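Local coordinates for protein ADP-ribosylglycohydrolase (Thermus thermophilus, PDB 2YZV) that belongs to the ADP-ribosylglycohydrolase family and has an all-helical fold that holds two magnesium ions side by side in a site lined with acidic residues, at residues L18-A23 against G53-T59; G25-L31 against L248-D253; C64-S68 against Q79-Y83; L131-A135 against A257-Q261. All coordinates share one frame; numbering follows the deposited sequence.

Interaction 1 (L18-A23 against G53-T59). With MG (magnesium ion), chain C.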
# COMPACT_ATOMS: atom_id res chain seq x y z
N LEU A 18 3.15 -6.04 -1.07
CA LEU A 18 3.43 -4.67 -0.65
C LEU A 18 4.94 -4.49 -0.51
O LEU A 18 5.52 -3.56 -1.08
CB LEU A 18 2.74 -4.39 0.69
CG LEU A 18 2.74 -2.99 1.31
CD1 LEU A 18 1.77 -2.98 2.48
CD2 LEU A 18 4.14 -2.60 1.78
N ALA A 19 5.57 -5.38 0.24
CA ALA A 19 7.01 -5.32 0.48
C ALA A 19 7.83 -5.57 -0.79
O ALA A 19 8.88 -4.95 -0.99
CB ALA A 19 7.41 -6.32 1.56
N VAL A 20 7.38 -6.49 -1.62
CA VAL A 20 8.06 -6.79 -2.87
C VAL A 20 8.08 -5.53 -3.74
O VAL A 20 9.11 -5.17 -4.31
CB VAL A 20 7.37 -7.95 -3.62
CG1 VAL A 20 7.85 -8.02 -5.06
CG2 VAL A 20 7.66 -9.27 -2.91
N GLY A 21 6.93 -4.86 -3.83
CA GLY A 21 6.84 -3.65 -4.63
C GLY A 21 7.69 -2.52 -4.08
O GLY A 21 8.30 -1.77 -4.84
N ASP A 22 7.73 -2.39 -2.76
CA ASP A 22 8.52 -1.36 -2.10
C ASP A 22 10.00 -1.61 -2.41
O ASP A 22 10.72 -0.70 -2.84
CB ASP A 22 8.24 -1.42 -0.59
CG ASP A 22 8.98 -0.34 0.21
OD1 ASP A 22 9.60 0.55 -0.39
OD2 ASP A 22 8.92 -0.41 1.46
N ALA A 23 10.45 -2.84 -2.21
CA ALA A 23 11.85 -3.20 -2.46
C ALA A 23 12.26 -2.97 -3.91
O ALA A 23 13.32 -2.39 -4.18
CB ALA A 23 12.09 -4.65 -2.08
N GLY A 53 16.29 -6.92 -2.08
CA GLY A 53 15.18 -7.37 -1.25
C GLY A 53 14.86 -6.53 -0.03
O GLY A 53 13.92 -6.84 0.69
N PHE A 54 15.64 -5.48 0.22
CA PHE A 54 15.36 -4.62 1.36
C PHE A 54 14.37 -3.55 0.95
O PHE A 54 14.39 -3.06 -0.17
CB PHE A 54 16.65 -3.99 1.90
CG PHE A 54 17.32 -4.80 2.97
CD1 PHE A 54 17.73 -6.11 2.73
CD2 PHE A 54 17.53 -4.26 4.24
CE1 PHE A 54 18.34 -6.87 3.73
CE2 PHE A 54 18.14 -5.01 5.24
CZ PHE A 54 18.54 -6.32 4.99
N TRP A 55 13.49 -3.19 1.88
CA TRP A 55 12.46 -2.20 1.61
C TRP A 55 12.65 -0.90 2.38
O TRP A 55 13.64 -0.72 3.09
CB TRP A 55 11.08 -2.81 1.88
CG TRP A 55 11.13 -3.97 2.84
CD1 TRP A 55 11.17 -5.30 2.53
CD2 TRP A 55 11.19 -3.89 4.26
NE1 TRP A 55 11.24 -6.05 3.68
CE2 TRP A 55 11.25 -5.21 4.76
CE3 TRP A 55 11.19 -2.82 5.18
CZ2 TRP A 55 11.31 -5.50 6.13
CZ3 TRP A 55 11.25 -3.11 6.54
CH2 TRP A 55 11.31 -4.44 7.00
N THR A 56 11.68 0.01 2.26
CA THR A 56 11.77 1.32 2.91
C THR A 56 10.75 1.58 4.01
O THR A 56 10.26 0.66 4.66
CB THR A 56 11.61 2.42 1.85
OG1 THR A 56 10.25 2.47 1.41
CG2 THR A 56 12.51 2.13 0.65
N ASP A 57 10.44 2.86 4.23
CA ASP A 57 9.48 3.24 5.26
C ASP A 57 8.07 2.76 4.95
O ASP A 57 7.24 2.65 5.86
CB ASP A 57 9.48 4.77 5.46
CG ASP A 57 9.13 5.53 4.19
OD1 ASP A 57 7.98 5.42 3.72
OD2 ASP A 57 10.01 6.25 3.67
N ASP A 58 7.79 2.46 3.68
CA ASP A 58 6.48 1.97 3.29
C ASP A 58 6.20 0.68 4.05
O ASP A 58 5.20 0.57 4.78
CB ASP A 58 6.43 1.67 1.79
CG ASP A 58 6.68 2.89 0.93
OD1 ASP A 58 7.72 3.55 1.12
OD2 ASP A 58 5.84 3.18 0.06
N THR A 59 7.08 -0.29 3.87
CA THR A 59 6.94 -1.58 4.52
C THR A 59 7.13 -1.47 6.03
O THR A 59 6.45 -2.17 6.79
CB THR A 59 7.93 -2.60 3.92
OG1 THR A 59 7.72 -2.70 2.51
CG2 THR A 59 7.73 -3.97 4.54
MG MG C . 9.45 4.37 0.82
O HOH W 1 15.59 -2.63 -2.63
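The carboxylate of D22, on helix 4-26, meets the N-terminal turn of helix 57-72 at the binuclear magnesium site of this all-helical ADP-ribosylglycohydrolase fold. Hydrogen bonds dominate. Three donors converge on OD2 of D22: the hydroxyl OG1 of T59 at 2.8 Å, which takes the anti lone pair; the amide N of T59 at 3.0 Å, also on the anti side but 31° out of the carboxylate plane; and the amide N of T56 at 2.9 Å, from well above that plane. The chi1 of D22, -178°, swings CG away from the backbone N and brings the carboxylate to the first amides of the partner helix; its negative charge there probably also suits the helix dipole. The other oxygen, OD1, lies 2.7 Å from T56 OG1. A water adds a polar link between the two backbones, donating to A23 O and F54 O.

T56 is the N-cap of helix 57-72, and its OG1 accepts a weak bond from D58 N. The same hydroxyl belongs to the metal shell: T56 OG1 and OD1 of D58 bind one magnesium ion, with D253 completing the protein ligands. D22 thus stands in the second shell, fixing a first-shell threonine, while OD2 of D58 is held by T254.

Packing contacts flank the polar centre. CB of A19 sits 4.0 Å from CD1 of W55, and the indole, tied through NE1 to H281, carries CG2 of T59 over the centre of one face. Further along, CB of A23 rests 3.4 Å from F54 O.

Interaction 2 (G25-L31 against L248-D253). With MG (magnesium ion), chain B; MG (magnesium ion), chain C.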
# COMPACT_ATOMS: atom_id res chain seq x y z
N GLY A 25 10.72 -1.06 -6.31
CA GLY A 25 10.60 0.35 -6.66
C GLY A 25 11.68 1.22 -6.04
O GLY A 25 12.10 2.21 -6.64
N ALA A 26 12.11 0.86 -4.83
CA ALA A 26 13.14 1.62 -4.14
C ALA A 26 14.42 1.71 -4.96
O ALA A 26 15.19 2.66 -4.83
CB ALA A 26 13.44 0.97 -2.78
N GLN A 27 14.63 0.72 -5.83
CA GLN A 27 15.83 0.68 -6.67
C GLN A 27 15.92 1.86 -7.62
O GLN A 27 17.02 2.27 -7.99
CB GLN A 27 15.88 -0.63 -7.46
CG GLN A 27 15.87 -1.87 -6.58
CD GLN A 27 15.81 -3.18 -7.34
OE1 GLN A 27 15.64 -4.24 -6.75
NE2 GLN A 27 15.93 -3.11 -8.67
N VAL A 28 14.78 2.40 -8.02
CA VAL A 28 14.76 3.53 -8.94
C VAL A 28 14.01 4.74 -8.42
O VAL A 28 13.58 5.59 -9.20
CB VAL A 28 14.16 3.13 -10.30
CG1 VAL A 28 15.09 2.15 -11.01
CG2 VAL A 28 12.79 2.52 -10.09
N GLU A 29 13.86 4.83 -7.11
CA GLU A 29 13.16 5.97 -6.52
C GLU A 29 13.85 7.28 -6.90
O GLU A 29 15.07 7.40 -6.79
CB GLU A 29 13.11 5.83 -4.99
CG GLU A 29 12.64 7.09 -4.28
CD GLU A 29 12.34 6.86 -2.81
OE1 GLU A 29 12.98 5.98 -2.20
OE2 GLU A 29 11.47 7.58 -2.27
N GLY A 30 13.06 8.24 -7.35
CA GLY A 30 13.60 9.54 -7.73
C GLY A 30 14.12 9.68 -9.15
O GLY A 30 14.51 10.77 -9.56
N LEU A 31 14.13 8.58 -9.90
CA LEU A 31 14.61 8.63 -11.28
C LEU A 31 13.48 8.97 -12.24
O LEU A 31 12.39 8.43 -12.13
CB LEU A 31 15.22 7.29 -11.70
CG LEU A 31 16.37 6.73 -10.87
CD1 LEU A 31 16.86 5.44 -11.52
CD2 LEU A 31 17.50 7.74 -10.78
N LEU A 248 8.04 3.45 -13.88
CA LEU A 248 7.52 4.79 -14.07
C LEU A 248 8.49 5.72 -13.36
O LEU A 248 8.49 6.93 -13.57
CB LEU A 248 6.15 4.94 -13.41
CG LEU A 248 4.97 4.21 -14.04
CD1 LEU A 248 3.75 4.39 -13.15
CD2 LEU A 248 4.69 4.75 -15.44
N GLY A 249 9.34 5.14 -12.51
CA GLY A 249 10.30 5.93 -11.77
C GLY A 249 9.61 6.80 -10.73
O GLY A 249 8.52 6.47 -10.26
N GLY A 250 10.23 7.92 -10.38
CA GLY A 250 9.65 8.80 -9.39
C GLY A 250 9.52 8.11 -8.04
O GLY A 250 10.47 7.49 -7.56
N ASP A 251 8.34 8.19 -7.44
CA ASP A 251 8.09 7.57 -6.14
C ASP A 251 7.74 6.11 -6.40
O ASP A 251 6.68 5.62 -6.00
CB ASP A 251 6.94 8.29 -5.43
CG ASP A 251 6.96 8.07 -3.93
OD1 ASP A 251 8.06 7.90 -3.36
OD2 ASP A 251 5.88 8.08 -3.31
N ALA A 252 8.66 5.42 -7.06
CA ALA A 252 8.49 4.02 -7.45
C ALA A 252 8.31 3.02 -6.32
O ALA A 252 7.63 2.01 -6.49
CB ALA A 252 9.65 3.59 -8.33
N ASP A 253 8.92 3.28 -5.17
CA ASP A 253 8.78 2.36 -4.05
C ASP A 253 7.32 2.32 -3.59
O ASP A 253 6.78 1.25 -3.30
CB ASP A 253 9.67 2.77 -2.87
CG ASP A 253 9.41 4.19 -2.38
OD1 ASP A 253 9.49 4.41 -1.16
OD2 ASP A 253 9.13 5.08 -3.21
MG MG B . 7.97 6.55 -1.52
MG MG C . 9.45 4.37 0.82
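At the magnesium site, the loop that follows helix 4-26 lies against the glycine-rich turn leading into helix 252-267, and E29 brings its carboxylate up to those of D251 and D253. OE2 of E29 is 3.6 Å from OD1 of D251 and equally far from OD2 of D253. E29 runs side by side with D251, the carboxylate planes 41° apart, and its chain, stretched out from CA to the carboxylate (chi1 169°), carries the acid this far. The closeness of three carboxylates is probably eased by the metals: OD1 of D251 and OD2 of D253 bind one magnesium ion together with T254, while OD1 of D253 binds the second at 2.0 Å and also reaches the first at 2.6 Å, bridging the pair. OD2 of D251 is held by N128.

Two backbone hydrogen bonds join the loops. G30 N donates to G250 O at 2.7 Å, nearly straight, and G250 N donates to L31 O at 2.8 Å. G30 lies in the type II turn V28-L31, which follows a type I turn, A26-E29. G249 and G250 both have positive phi, and G249 CA makes a CH...O contact with L31 O at 3.3 Å.

Nearer the start of helix 252-267, A252 CB lies 3.3 Å from G25 O and also meets V28 CG2. G25 CA makes a CH...O contact with A252 O at 3.4 Å, a closeness that glycine, having no side chain, permits.

Interaction 3 (C64-S68 against Q79-Y83)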
# COMPACT_ATOMS: atom_id res chain seq x y z
N CYS A 64 4.54 -2.04 11.36
CA CYS A 64 4.15 -1.44 12.64
C CYS A 64 2.64 -1.53 12.81
O CYS A 64 2.15 -1.91 13.88
CB CYS A 64 4.58 0.02 12.69
SG CYS A 64 6.35 0.26 12.85
N LEU A 65 1.91 -1.16 11.77
CA LEU A 65 0.46 -1.20 11.80
C LEU A 65 -0.01 -2.63 12.03
O LEU A 65 -0.92 -2.88 12.82
CB LEU A 65 -0.12 -0.66 10.49
CG LEU A 65 -1.64 -0.73 10.30
CD1 LEU A 65 -2.35 0.05 11.40
CD2 LEU A 65 -2.01 -0.16 8.94
N ALA A 66 0.63 -3.58 11.33
CA ALA A 66 0.28 -4.99 11.47
C ALA A 66 0.42 -5.43 12.92
O ALA A 66 -0.49 -6.05 13.48
CB ALA A 66 1.18 -5.84 10.57
N GLU A 67 1.55 -5.11 13.54
CA GLU A 67 1.76 -5.50 14.93
C GLU A 67 0.78 -4.82 15.87
O GLU A 67 0.31 -5.43 16.83
CB GLU A 67 3.20 -5.20 15.35
CG GLU A 67 4.24 -5.94 14.52
CD GLU A 67 5.59 -6.03 15.21
OE1 GLU A 67 6.11 -4.99 15.65
OE2 GLU A 67 6.12 -7.16 15.31
N SER A 68 0.46 -3.56 15.59
CA SER A 68 -0.48 -2.82 16.42
C SER A 68 -1.86 -3.47 16.39
O SER A 68 -2.50 -3.64 17.43
CB SER A 68 -0.58 -1.37 15.94
OG SER A 68 -1.43 -0.60 16.78
N GLN A 79 -0.82 2.89 17.29
CA GLN A 79 -0.19 2.91 15.97
C GLN A 79 0.87 4.00 15.96
O GLN A 79 2.01 3.76 15.54
CB GLN A 79 -1.24 3.20 14.89
CG GLN A 79 -2.16 2.04 14.61
CD GLN A 79 -3.39 2.44 13.82
OE1 GLN A 79 -3.37 3.43 13.08
NE2 GLN A 79 -4.46 1.68 13.97
N MET A 80 0.51 5.18 16.44
CA MET A 80 1.42 6.31 16.48
C MET A 80 2.56 6.11 17.47
O MET A 80 3.68 6.57 17.22
CB MET A 80 0.65 7.60 16.79
CG MET A 80 -0.25 8.05 15.64
SD MET A 80 0.67 8.56 14.16
CE MET A 80 0.89 10.32 14.51
N ASP A 81 2.30 5.43 18.58
CA ASP A 81 3.37 5.17 19.54
C ASP A 81 4.44 4.36 18.82
O ASP A 81 5.64 4.60 18.98
CB ASP A 81 2.87 4.37 20.75
CG ASP A 81 1.98 5.19 21.67
OD1 ASP A 81 2.23 6.40 21.83
OD2 ASP A 81 1.03 4.61 22.25
N ARG A 82 4.00 3.40 18.02
CA ARG A 82 4.92 2.55 17.27
C ARG A 82 5.64 3.30 16.16
O ARG A 82 6.85 3.15 15.99
CB ARG A 82 4.19 1.33 16.71
CG ARG A 82 3.62 0.40 17.77
CD ARG A 82 2.84 -0.73 17.13
NE ARG A 82 2.13 -1.55 18.11
CZ ARG A 82 2.72 -2.42 18.93
NH1 ARG A 82 4.03 -2.60 18.89
NH2 ARG A 82 1.98 -3.11 19.79
N TYR A 83 4.91 4.11 15.38
CA TYR A 83 5.54 4.86 14.31
C TYR A 83 6.60 5.79 14.89
O TYR A 83 7.70 5.92 14.35
CB TYR A 83 4.54 5.72 13.53
CG TYR A 83 3.43 4.99 12.80
CD1 TYR A 83 3.63 3.72 12.27
CD2 TYR A 83 2.19 5.59 12.61
CE1 TYR A 83 2.62 3.06 11.57
CE2 TYR A 83 1.18 4.96 11.91
CZ TYR A 83 1.39 3.69 11.39
OH TYR A 83 0.38 3.07 10.70
O HOH W 2 -4.05 -0.63 15.85
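R82 lays its side chain across helix 57-72, with CD 3.5 Å from the carbonyl O of C64 and NE 3.4 Å from CA of S68. A chi1 of -64° sets CG beside the backbone N, and the chain then runs extended to NE. CD and NE pack against S68, while the backbone of E67 lies over one face of the guanidinium group. The carboxylate of E67 is more distant, its OE1 4.5 Å from NH1 of R82 and well out of the guanidinium plane, an attraction of charge without a bond.

Beside R82, CD1 and CE1 of Y83 touch CB of C64, CE1 at 3.8 Å, and the phenol OH extends to CB of L65. Q79 runs alongside L65, pointing the same way, and CD1 of L65 touches its amide carbon CD at 3.6 Å. The aliphatic CG of Q79 also meets OG of S68.

These contacts pair two consecutive helices, 57-72 and 76-89, as a helical hairpin. The axes of segments 64-68 and 79-83 come within 9.2 Å and run at 139° to each other, closer to antiparallel than to perpendicular.

D78, near the start of helix 76-89, positions the first shell: its OD1 forms a salt bridge with R82 NE and a hydrogen bond with OG of S68, gripping both sides of the contact. A water donates to S68 OG and accepts from NE2 of Q79 at 3.0 Å. Farther out, Y83 packs on L109 of helix 105-115 and on R133.

Interaction 4 (L131-A135 against A257-Q261)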
# COMPACT_ATOMS: atom_id res chain seq x y z
N LEU A 131 -1.57 5.11 1.81
CA LEU A 131 -1.79 4.02 0.86
C LEU A 131 -0.75 2.92 0.94
O LEU A 131 -1.05 1.75 0.75
CB LEU A 131 -1.80 4.55 -0.57
CG LEU A 131 -2.69 5.74 -0.92
CD1 LEU A 131 -2.57 6.03 -2.40
CD2 LEU A 131 -4.13 5.43 -0.55
N MET A 132 0.49 3.32 1.20
CA MET A 132 1.61 2.39 1.23
C MET A 132 1.59 1.36 2.35
O MET A 132 2.27 0.34 2.26
CB MET A 132 2.93 3.16 1.30
CG MET A 132 3.09 3.94 2.59
SD MET A 132 4.63 4.87 2.68
CE MET A 132 4.83 5.00 4.47
N ARG A 133 0.81 1.62 3.39
CA ARG A 133 0.76 0.74 4.55
C ARG A 133 -0.60 0.11 4.83
O ARG A 133 -0.76 -0.58 5.84
CB ARG A 133 1.18 1.54 5.79
CG ARG A 133 0.16 2.63 6.15
CD ARG A 133 0.64 3.62 7.21
NE ARG A 133 -0.42 4.59 7.51
CZ ARG A 133 -0.23 5.90 7.65
NH1 ARG A 133 0.98 6.42 7.52
NH2 ARG A 133 -1.26 6.69 7.89
N LEU A 134 -1.55 0.32 3.94
CA LEU A 134 -2.93 -0.16 4.10
C LEU A 134 -3.27 -1.65 4.29
O LEU A 134 -4.02 -2.00 5.20
CB LEU A 134 -3.79 0.36 2.95
CG LEU A 134 -5.00 1.27 3.24
CD1 LEU A 134 -6.06 0.97 2.19
CD2 LEU A 134 -5.56 1.03 4.63
N ALA A 135 -2.73 -2.52 3.43
CA ALA A 135 -3.03 -3.95 3.47
C ALA A 135 -3.29 -4.60 4.84
O ALA A 135 -4.30 -5.28 5.01
CB ALA A 135 -1.93 -4.73 2.74
N ALA A 257 4.54 -0.44 -4.06
CA ALA A 257 3.90 -1.01 -2.87
C ALA A 257 2.39 -1.04 -2.99
O ALA A 257 1.74 -1.99 -2.54
CB ALA A 257 4.31 -0.23 -1.63
N VAL A 258 1.80 0.00 -3.58
CA VAL A 258 0.35 0.04 -3.73
C VAL A 258 -0.07 -1.00 -4.76
O VAL A 258 -1.02 -1.75 -4.54
CB VAL A 258 -0.13 1.45 -4.14
CG1 VAL A 258 -1.63 1.46 -4.42
CG2 VAL A 258 0.19 2.43 -3.01
N TYR A 259 0.65 -1.06 -5.88
CA TYR A 259 0.35 -2.06 -6.91
C TYR A 259 0.49 -3.45 -6.30
O TYR A 259 -0.34 -4.33 -6.53
CB TYR A 259 1.32 -1.94 -8.09
CG TYR A 259 1.25 -3.13 -9.02
CD1 TYR A 259 0.31 -3.18 -10.05
CD2 TYR A 259 2.06 -4.25 -8.82
CE1 TYR A 259 0.18 -4.31 -10.85
CE2 TYR A 259 1.94 -5.38 -9.61
CZ TYR A 259 0.99 -5.41 -10.62
OH TYR A 259 0.83 -6.55 -11.38
N GLY A 260 1.54 -3.63 -5.51
CA GLY A 260 1.80 -4.92 -4.88
C GLY A 260 0.68 -5.42 -4.01
O GLY A 260 0.37 -6.62 -4.00
N GLN A 261 0.06 -4.52 -3.26
CA GLN A 261 -1.05 -4.88 -2.38
C GLN A 261 -2.25 -5.35 -3.19
O GLN A 261 -2.84 -6.39 -2.90
CB GLN A 261 -1.47 -3.69 -1.53
CG GLN A 261 -0.44 -3.26 -0.51
CD GLN A 261 -0.82 -1.96 0.14
OE1 GLN A 261 -1.78 -1.90 0.92
NE2 GLN A 261 -0.08 -0.91 -0.18
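The backbone from L131 to A135 leaves the short helix 129-132 and passes alongside helix 252-267, its CA atoms nearest at M132 and V258 (5.6 Å) and again at A135 and Q261. This junction lies in the buried middle of the helical fold, where the link between helix 129-132 and helix 135-141 turns past a long helix, and a single glutamine meets its polar groups.

The primary amide of Q261 serves both ends of the bend. Its NE2 donates to the carbonyl O of L131 at 3.0 Å, with an N-H...O angle of 168° and the oxygen close to the amide plane. Its OE1 accepts from the backbone N of A135 at 2.8 Å. The chain that delivers this group starts with CG beside the backbone N (chi1 -68°) and is extended beyond it, crossing to the bend. Bonds to both the nitrogen and the oxygen should fix the amide's rotation.

Apolar contacts accompany these bonds: CB of L131 meets CG2 of V258 at 3.8 Å, and CB of A135 lies 3.9 Å from CG of Q261. L131 and L134 pack on T168 of helix 162-179, and L134 also on L171. One turn back on the glutamine's own helix, A257 O receives two donors, Q261 N and Q261 NE2, from opposite faces of its carbonyl plane, NE2 from 3.2 Å.

In the fold
Interactions 1 and 2, their centres about 12 Å apart, share helix 4-26 and touch around one magnesium ion, D58 OD1 lying 3.0 Å from D253 OD1; together they bring ligands from distant parts of the chain to the site. Interaction 4, about 1 Å from the chain's centre, has its centre about 10 Å from that of interaction 1 and uses helix 252-267, as does interaction 2, so the helix that begins at the metals runs on into the core. Interaction 3 lies as far from the chain's centre as interaction 2, their centres about 25 Å apart, but shares helix 57-72 with interaction 1 and meets interaction 4 through R133. Along the chain interactions 1, 3 and 4 follow in series, whereas interaction 2 crosses 1 and 4.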